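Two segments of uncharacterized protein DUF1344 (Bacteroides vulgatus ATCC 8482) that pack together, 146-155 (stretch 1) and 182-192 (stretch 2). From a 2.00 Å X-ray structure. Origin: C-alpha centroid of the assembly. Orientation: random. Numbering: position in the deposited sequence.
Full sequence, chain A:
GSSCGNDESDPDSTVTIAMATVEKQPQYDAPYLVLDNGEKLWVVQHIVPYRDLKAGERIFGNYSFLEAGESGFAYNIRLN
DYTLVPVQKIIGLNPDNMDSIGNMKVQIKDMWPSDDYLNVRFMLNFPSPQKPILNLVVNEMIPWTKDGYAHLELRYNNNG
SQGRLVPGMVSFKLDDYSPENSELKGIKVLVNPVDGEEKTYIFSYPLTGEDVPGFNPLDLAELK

Stretch 1 146-155: KDGYAHLELR
Stretch 2 182-192: SELKGIKVLVN

The strand that runs up to and past Arg155 lies parallel to strand 186-191, their N-to-C directions 22° apart and their axes approaching to 4.4 Å. Backbone torsions are extended, with phi mostly between -135° and -74° and psi between 115° and 162°; Gly186 departs from this at 159/-166. In register, Ala150 faces Ile187 (CA to CA 4.5 Å), His151 faces Lys188 (CA to CA 5.0 Å), Leu152 faces Val189 (CA to CA 5.0 Å) and Glu153 faces Leu190 (CA to CA 4.5 Å).

Ala150 and Leu152 each reach two residues of the other strand, on either side of their register partners, as is usual in a parallel pair. Ala150 N donates to Gly186 O (2.9 Å), and Lys188 N to Ala150 O (2.8 Å). Leu152 N then donates to Lys188 O (3.0 Å), Leu190 N to Leu152 O (3.0 Å), and Leu154 N to Leu190 O (2.9 Å). One step earlier, Lys185 N donates to Gly148 O at 2.7 Å. Where the direct ladder stops, a water donates to Leu154 O (2.8 Å) and accepts from Asn192 N (2.9 Å), linking the two stretches.

Ala150, Leu152, Ile187 and Val189 share one buried face, where aliphatic side chains need no polar partners. Small Ala150 sets CB 4.0 Å from Ile187 CG1, and Leu152 (m, t) brings CD1 to 3.5 Å from Ile187 CD1 (t, t). Farther along, Leu154 (chi1 -89°, chi2 t) places CG 4.0 Å from Val189 CG1 and CD1 3.9 Å from Val191 CG2.

The other face carries Tyr149, His151, Glu153, Lys188 and Leu190. The Tyr149 ring (chi1 -83°, chi2 75°) lies between two lysines: Lys185 CB is 4.2 Å from its centroid over one face, Lys188 CE 4.0 Å over the opposite face. Gly186 suits this crowding, since an ideal CB there would lie 2.6 Å from Tyr149 CE2. Lys188, chi1 m and otherwise t, extends its methylenes past the ring, with NZ 4.8 Å from the Tyr149 centroid in a cation-pi contact, and ends in a salt bridge from NZ to Asp147 OD2 (3.2 Å). Asp147 (chi1 p) also organises its own stretch: its OD1 accepts from Tyr149 N at 3.0 Å and from His151 NE2 at 2.9 Å. The positive phi of Gly148 (75/6) favours glycine, and an ideal CB there would sit only 3.1 Å from Lys185 CD. Glu153 (m, t) receives Arg155 in a salt bridge, NH2 to OE1 2.8 Å.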

ATOM      1  N   LYS A 146     -12.104   1.683  23.616  1.00 49.53           N
ATOM      2  CA  LYS A 146     -12.116   3.019  24.228  1.00 49.29           C
ATOM      3  C   LYS A 146     -10.910   3.867  23.884  1.00 47.81           C
ATOM      4  O   LYS A 146     -10.843   5.005  24.341  1.00 48.99           O
ATOM      5  CB  LYS A 146     -12.179   2.905  25.765  1.00 49.69           C
ATOM      6  N   ASP A 147      -9.962   3.347  23.101  1.00 45.30           N
ATOM      7  CA  ASP A 147      -8.560   3.775  23.268  1.00 43.32           C
ATOM      8  C   ASP A 147      -8.078   4.846  22.307  1.00 41.36           C
ATOM      9  O   ASP A 147      -6.904   5.194  22.322  1.00 41.19           O
ATOM     10  CB  ASP A 147      -7.622   2.552  23.202  1.00 43.44           C
ATOM     11  CG  ASP A 147      -7.612   1.873  21.830  1.00 42.95           C
ATOM     12  OD1 ASP A 147      -8.285   2.361  20.889  1.00 39.18           O
ATOM     13  OD2 ASP A 147      -6.913   0.850  21.686  1.00 44.53           O
ATOM     14  N   GLY A 148      -8.966   5.345  21.451  1.00 39.49           N
ATOM     15  CA  GLY A 148      -8.606   6.367  20.445  1.00 37.80           C
ATOM     16  C   GLY A 148      -7.810   5.909  19.225  1.00 36.53           C
ATOM     17  O   GLY A 148      -7.378   6.748  18.425  1.00 36.22           O
ATOM     18  N   TYR A 149      -7.600   4.605  19.077  1.00 34.66           N
ATOM     19  CA  TYR A 149      -6.926   4.031  17.921  1.00 34.86           C
ATOM     20  C   TYR A 149      -7.964   3.432  16.990  1.00 35.00           C
ATOM     21  O   TYR A 149      -8.967   2.919  17.441  1.00 35.25           O
ATOM     22  CB  TYR A 149      -5.964   2.910  18.326  1.00 34.65           C
ATOM     23  CG  TYR A 149      -4.593   3.361  18.779  1.00 37.57           C
ATOM     24  CD1 TYR A 149      -4.404   3.935  20.023  1.00 39.95           C
ATOM     25  CD2 TYR A 149      -3.482   3.191  17.966  1.00 36.97           C
ATOM     26  CE1 TYR A 149      -3.136   4.339  20.436  1.00 42.25           C
ATOM     27  CE2 TYR A 149      -2.246   3.599  18.358  1.00 40.08           C
ATOM     28  CZ  TYR A 149      -2.064   4.178  19.581  1.00 41.91           C
ATOM     29  OH  TYR A 149      -0.809   4.583  19.951  1.00 43.35           O
ATOM     30  N   ALA A 150      -7.670   3.446  15.690  1.00 35.07           N
ATOM     31  CA  ALA A 150      -8.404   2.683  14.714  1.00 34.59           C
ATOM     32  C   ALA A 150      -8.007   1.223  14.880  1.00 34.04           C
ATOM     33  O   ALA A 150      -6.832   0.931  14.974  1.00 34.03           O
ATOM     34  CB  ALA A 150      -8.037   3.159  13.304  1.00 34.40           C
ATOM     35  N   HIS A 151      -8.984   0.319  14.867  1.00 32.81           N
ATOM     36  CA  HIS A 151      -8.744  -1.107  14.883  1.00 32.41           C
ATOM     37  C   HIS A 151      -9.244  -1.816  13.602  1.00 31.30           C
ATOM     38  O   HIS A 151     -10.451  -1.854  13.316  1.00 31.29           O
ATOM     39  CB  HIS A 151      -9.413  -1.715  16.113  1.00 32.02           C
ATOM     40  CG  HIS A 151      -8.930  -1.137  17.401  1.00 34.59           C
ATOM     41  ND1 HIS A 151      -8.026  -1.785  18.221  1.00 36.48           N
ATOM     42  CD2 HIS A 151      -9.219   0.041  18.013  1.00 36.46           C
ATOM     43  CE1 HIS A 151      -7.796  -1.038  19.286  1.00 37.38           C
ATOM     44  NE2 HIS A 151      -8.502   0.073  19.186  1.00 36.36           N
ATOM     45  N   LEU A 152      -8.292  -2.358  12.847  1.00 30.30           N
ATOM     46  CA  LEU A 152      -8.519  -3.044  11.564  1.00 29.59           C
ATOM     47  C   LEU A 152      -7.852  -4.417  11.600  1.00 29.43           C
ATOM     48  O   LEU A 152      -6.926  -4.680  12.434  1.00 29.31           O
ATOM     49  CB  LEU A 152      -7.924  -2.224  10.407  1.00 28.09           C
ATOM     50  CG  LEU A 152      -8.477  -0.827  10.246  1.00 30.32           C
ATOM     51  CD1 LEU A 152      -7.711  -0.001   9.173  1.00 27.69           C
ATOM     52  CD2 LEU A 152      -9.994  -0.808  10.028  1.00 27.61           C
ATOM     53  N   GLU A 153      -8.267  -5.295  10.682  1.00 29.59           N
ATOM     54  CA  GLU A 153      -7.634  -6.604  10.618  1.00 29.29           C
ATOM     55  C   GLU A 153      -7.302  -6.949   9.205  1.00 29.57           C
ATOM     56  O   GLU A 153      -8.070  -6.674   8.294  1.00 29.83           O
ATOM     57  CB  GLU A 153      -8.524  -7.693  11.244  1.00 29.24           C
ATOM     58  CG  GLU A 153      -9.163  -7.321  12.594  1.00 31.16           C
ATOM     59  CD  GLU A 153      -9.948  -8.486  13.228  1.00 31.92           C
ATOM     60  OE1 GLU A 153      -9.942  -9.589  12.619  1.00 31.24           O
ATOM     61  OE2 GLU A 153     -10.571  -8.276  14.304  1.00 31.73           O
ATOM     62  N   LEU A 154      -6.142  -7.550   9.015  1.00 29.27           N
ATOM     63  CA  LEU A 154      -5.778  -8.077   7.722  1.00 29.73           C
ATOM     64  C   LEU A 154      -6.189  -9.541   7.708  1.00 29.50           C
ATOM     65  O   LEU A 154      -5.845 -10.278   8.612  1.00 29.90           O
ATOM     66  CB  LEU A 154      -4.279  -8.001   7.465  1.00 30.14           C
ATOM     67  CG  LEU A 154      -3.587  -6.800   6.834  1.00 34.34           C
ATOM     68  CD1 LEU A 154      -2.095  -7.212   6.727  1.00 38.39           C
ATOM     69  CD2 LEU A 154      -4.172  -6.381   5.482  1.00 32.73           C
ATOM     70  N   ARG A 155      -6.912  -9.935   6.673  1.00 29.15           N
ATOM     71  CA  ARG A 155      -7.450 -11.267   6.543  1.00 29.86           C
ATOM     72  C   ARG A 155      -6.965 -11.849   5.212  1.00 29.62           C
ATOM     73  O   ARG A 155      -7.253 -11.288   4.151  1.00 30.37           O
ATOM     74  CB  ARG A 155      -8.981 -11.191   6.600  1.00 29.69           C
ATOM     75  CG  ARG A 155      -9.533 -10.659   7.920  1.00 29.88           C
ATOM     76  CD  ARG A 155      -9.120 -11.605   9.058  1.00 32.21           C
ATOM     77  NE  ARG A 155      -9.869 -11.413  10.313  1.00 32.88           N
ATOM     78  CZ  ARG A 155     -10.873 -12.169  10.746  1.00 30.74           C
ATOM     79  NH1 ARG A 155     -11.330 -13.211  10.056  1.00 33.15           N
ATOM     80  NH2 ARG A 155     -11.394 -11.909  11.926  1.00 32.16           N
ATOM     81  N   SER A 182      -8.494  13.532  12.609  1.00 37.73           N
ATOM     82  CA  SER A 182      -7.817  14.151  13.722  1.00 38.75           C
ATOM     83  C   SER A 182      -8.201  13.533  15.064  1.00 38.72           C
ATOM     84  O   SER A 182      -7.532  13.749  16.025  1.00 39.23           O
ATOM     85  CB  SER A 182      -8.120  15.656  13.721  1.00 38.73           C
ATOM     86  OG  SER A 182      -9.485  15.807  14.075  1.00 41.07           O
ATOM     87  N   GLU A 183      -9.275  12.771  15.145  1.00 39.45           N
ATOM     88  CA  GLU A 183      -9.604  12.086  16.401  1.00 40.41           C
ATOM     89  C   GLU A 183      -8.753  10.819  16.630  1.00 39.11           C
ATOM     90  O   GLU A 183      -8.883  10.196  17.680  1.00 38.95           O
ATOM     91  CB  GLU A 183     -11.086  11.646  16.422  1.00 41.72           C
ATOM     92  CG  GLU A 183     -12.121  12.754  16.189  1.00 47.06           C
ATOM     93  CD  GLU A 183     -12.154  13.730  17.326  1.00 53.00           C
ATOM     94  OE1 GLU A 183     -12.519  13.301  18.441  1.00 56.31           O
ATOM     95  OE2 GLU A 183     -11.782  14.909  17.116  1.00 56.87           O
ATOM     96  N   LEU A 184      -7.946  10.378  15.666  1.00 36.65           N
ATOM     97  CA  LEU A 184      -7.232   9.083  15.858  1.00 35.99           C
ATOM     98  C   LEU A 184      -5.816   9.250  16.413  1.00 35.29           C
ATOM     99  O   LEU A 184      -5.016  10.025  15.898  1.00 35.18           O
ATOM    100  CB  LEU A 184      -7.184   8.239  14.576  1.00 34.62           C
ATOM    101  CG  LEU A 184      -8.539   7.827  13.996  1.00 33.45           C
ATOM    102  CD1 LEU A 184      -8.340   7.255  12.575  1.00 32.45           C
ATOM    103  CD2 LEU A 184      -9.332   6.855  14.901  1.00 32.15           C
ATOM    104  N   LYS A 185      -5.537   8.497  17.464  1.00 35.01           N
ATOM    105  CA  LYS A 185      -4.210   8.413  18.061  1.00 35.06           C
ATOM    106  C   LYS A 185      -3.262   7.528  17.239  1.00 33.80           C
ATOM    107  O   LYS A 185      -2.036   7.574  17.435  1.00 31.90           O
ATOM    108  CB  LYS A 185      -4.318   7.824  19.466  1.00 35.72           C
ATOM    109  CG  LYS A 185      -4.922   8.747  20.516  1.00 40.68           C
ATOM    110  CD  LYS A 185      -4.836   8.054  21.916  1.00 45.46           C
ATOM    111  CE  LYS A 185      -5.459   8.905  23.041  1.00 48.95           C
ATOM    112  NZ  LYS A 185      -4.930   8.570  24.440  1.00 51.77           N
ATOM    113  N   GLY A 186      -3.840   6.695  16.367  1.00 32.93           N
ATOM    114  CA  GLY A 186      -3.064   5.772  15.535  1.00 32.69           C
ATOM    115  C   GLY A 186      -3.912   4.616  15.034  1.00 32.09           C
ATOM    116  O   GLY A 186      -5.118   4.655  15.123  1.00 32.06           O
ATOM    117  N   ILE A 187      -3.271   3.588  14.513  1.00 32.05           N
ATOM    118  CA  ILE A 187      -3.968   2.460  13.952  1.00 32.62           C
ATOM    119  C   ILE A 187      -3.337   1.177  14.447  1.00 32.05           C
ATOM    120  O   ILE A 187      -2.122   1.095  14.608  1.00 33.24           O
ATOM    121  CB  ILE A 187      -3.981   2.542  12.416  1.00 34.12           C
ATOM    122  CG1 ILE A 187      -4.775   1.438  11.795  1.00 34.89           C
ATOM    123  CG2 ILE A 187      -2.571   2.451  11.791  1.00 33.11           C
ATOM    124  CD1 ILE A 187      -4.763   1.643  10.242  1.00 39.42           C
ATOM    125  N   LYS A 188      -4.181   0.201  14.721  1.00 31.34           N
ATOM    126  CA  LYS A 188      -3.764  -1.137  15.145  1.00 30.90           C
ATOM    127  C   LYS A 188      -4.289  -2.138  14.130  1.00 29.91           C
ATOM    128  O   LYS A 188      -5.476  -2.107  13.784  1.00 30.31           O
ATOM    129  CB  LYS A 188      -4.319  -1.437  16.520  1.00 30.86           C
ATOM    130  CG  LYS A 188      -3.795  -0.512  17.612  1.00 33.71           C
ATOM    131  CD  LYS A 188      -4.202  -0.958  19.023  1.00 35.55           C
ATOM    132  CE  LYS A 188      -3.540  -0.074  20.126  1.00 37.43           C
ATOM    133  NZ  LYS A 188      -4.004  -0.428  21.514  1.00 36.64           N
ATOM    134  N   VAL A 189      -3.402  -2.987  13.626  1.00 29.27           N
ATOM    135  CA  VAL A 189      -3.722  -3.935  12.591  1.00 29.89           C
ATOM    136  C   VAL A 189      -3.414  -5.385  13.024  1.00 29.91           C
ATOM    137  O   VAL A 189      -2.263  -5.720  13.299  1.00 29.45           O
ATOM    138  CB  VAL A 189      -2.963  -3.640  11.281  1.00 31.19           C
ATOM    139  CG1 VAL A 189      -3.355  -4.678  10.171  1.00 30.33           C
ATOM    140  CG2 VAL A 189      -3.237  -2.187  10.816  1.00 29.24           C
ATOM    141  N   LEU A 190      -4.449  -6.218  13.092  1.00 29.72           N
ATOM    142  CA  LEU A 190      -4.296  -7.607  13.509  1.00 30.34           C
ATOM    143  C   LEU A 190      -3.926  -8.493  12.325  1.00 30.11           C
ATOM    144  O   LEU A 190      -4.534  -8.403  11.246  1.00 29.40           O
ATOM    145  CB  LEU A 190      -5.586  -8.161  14.146  1.00 31.26           C
ATOM    146  CG  LEU A 190      -5.836  -7.885  15.633  1.00 33.78           C
ATOM    147  CD1 LEU A 190      -7.298  -8.158  15.996  1.00 32.52           C
ATOM    148  CD2 LEU A 190      -4.900  -8.715  16.568  1.00 34.62           C
ATOM    149  N   VAL A 191      -2.958  -9.368  12.557  1.00 29.28           N
ATOM    150  CA  VAL A 191      -2.434 -10.263  11.540  1.00 29.81           C
ATOM    151  C   VAL A 191      -2.305 -11.665  12.102  1.00 31.20           C
ATOM    152  O   VAL A 191      -1.851 -11.858  13.262  1.00 32.20           O
ATOM    153  CB  VAL A 191      -1.047  -9.785  11.053  1.00 30.50           C
ATOM    154  CG1 VAL A 191      -0.356 -10.835  10.102  1.00 29.64           C
ATOM    155  CG2 VAL A 191      -1.206  -8.416  10.378  1.00 25.34           C
ATOM    156  N   ASN A 192      -2.671 -12.635  11.276  1.00 31.29           N
ATOM    157  CA  ASN A 192      -2.450 -14.026  11.590  1.00 31.87           C
ATOM    158  C   ASN A 192      -1.204 -14.459  10.813  1.00 32.42           C
ATOM    159  O   ASN A 192      -1.258 -14.661   9.599  1.00 32.13           O
ATOM    160  CB  ASN A 192      -3.677 -14.834  11.210  1.00 31.33           C
ATOM    161  CG  ASN A 192      -3.617 -16.266  11.714  1.00 31.96           C
ATOM    162  OD1 ASN A 192      -2.731 -16.643  12.480  1.00 30.65           O
ATOM    163  ND2 ASN A 192      -4.548 -17.071  11.259  1.00 32.24           N
TER
HETATM  164  O   HOH W   1      -3.641 -11.933   8.657  1.00 27.10           O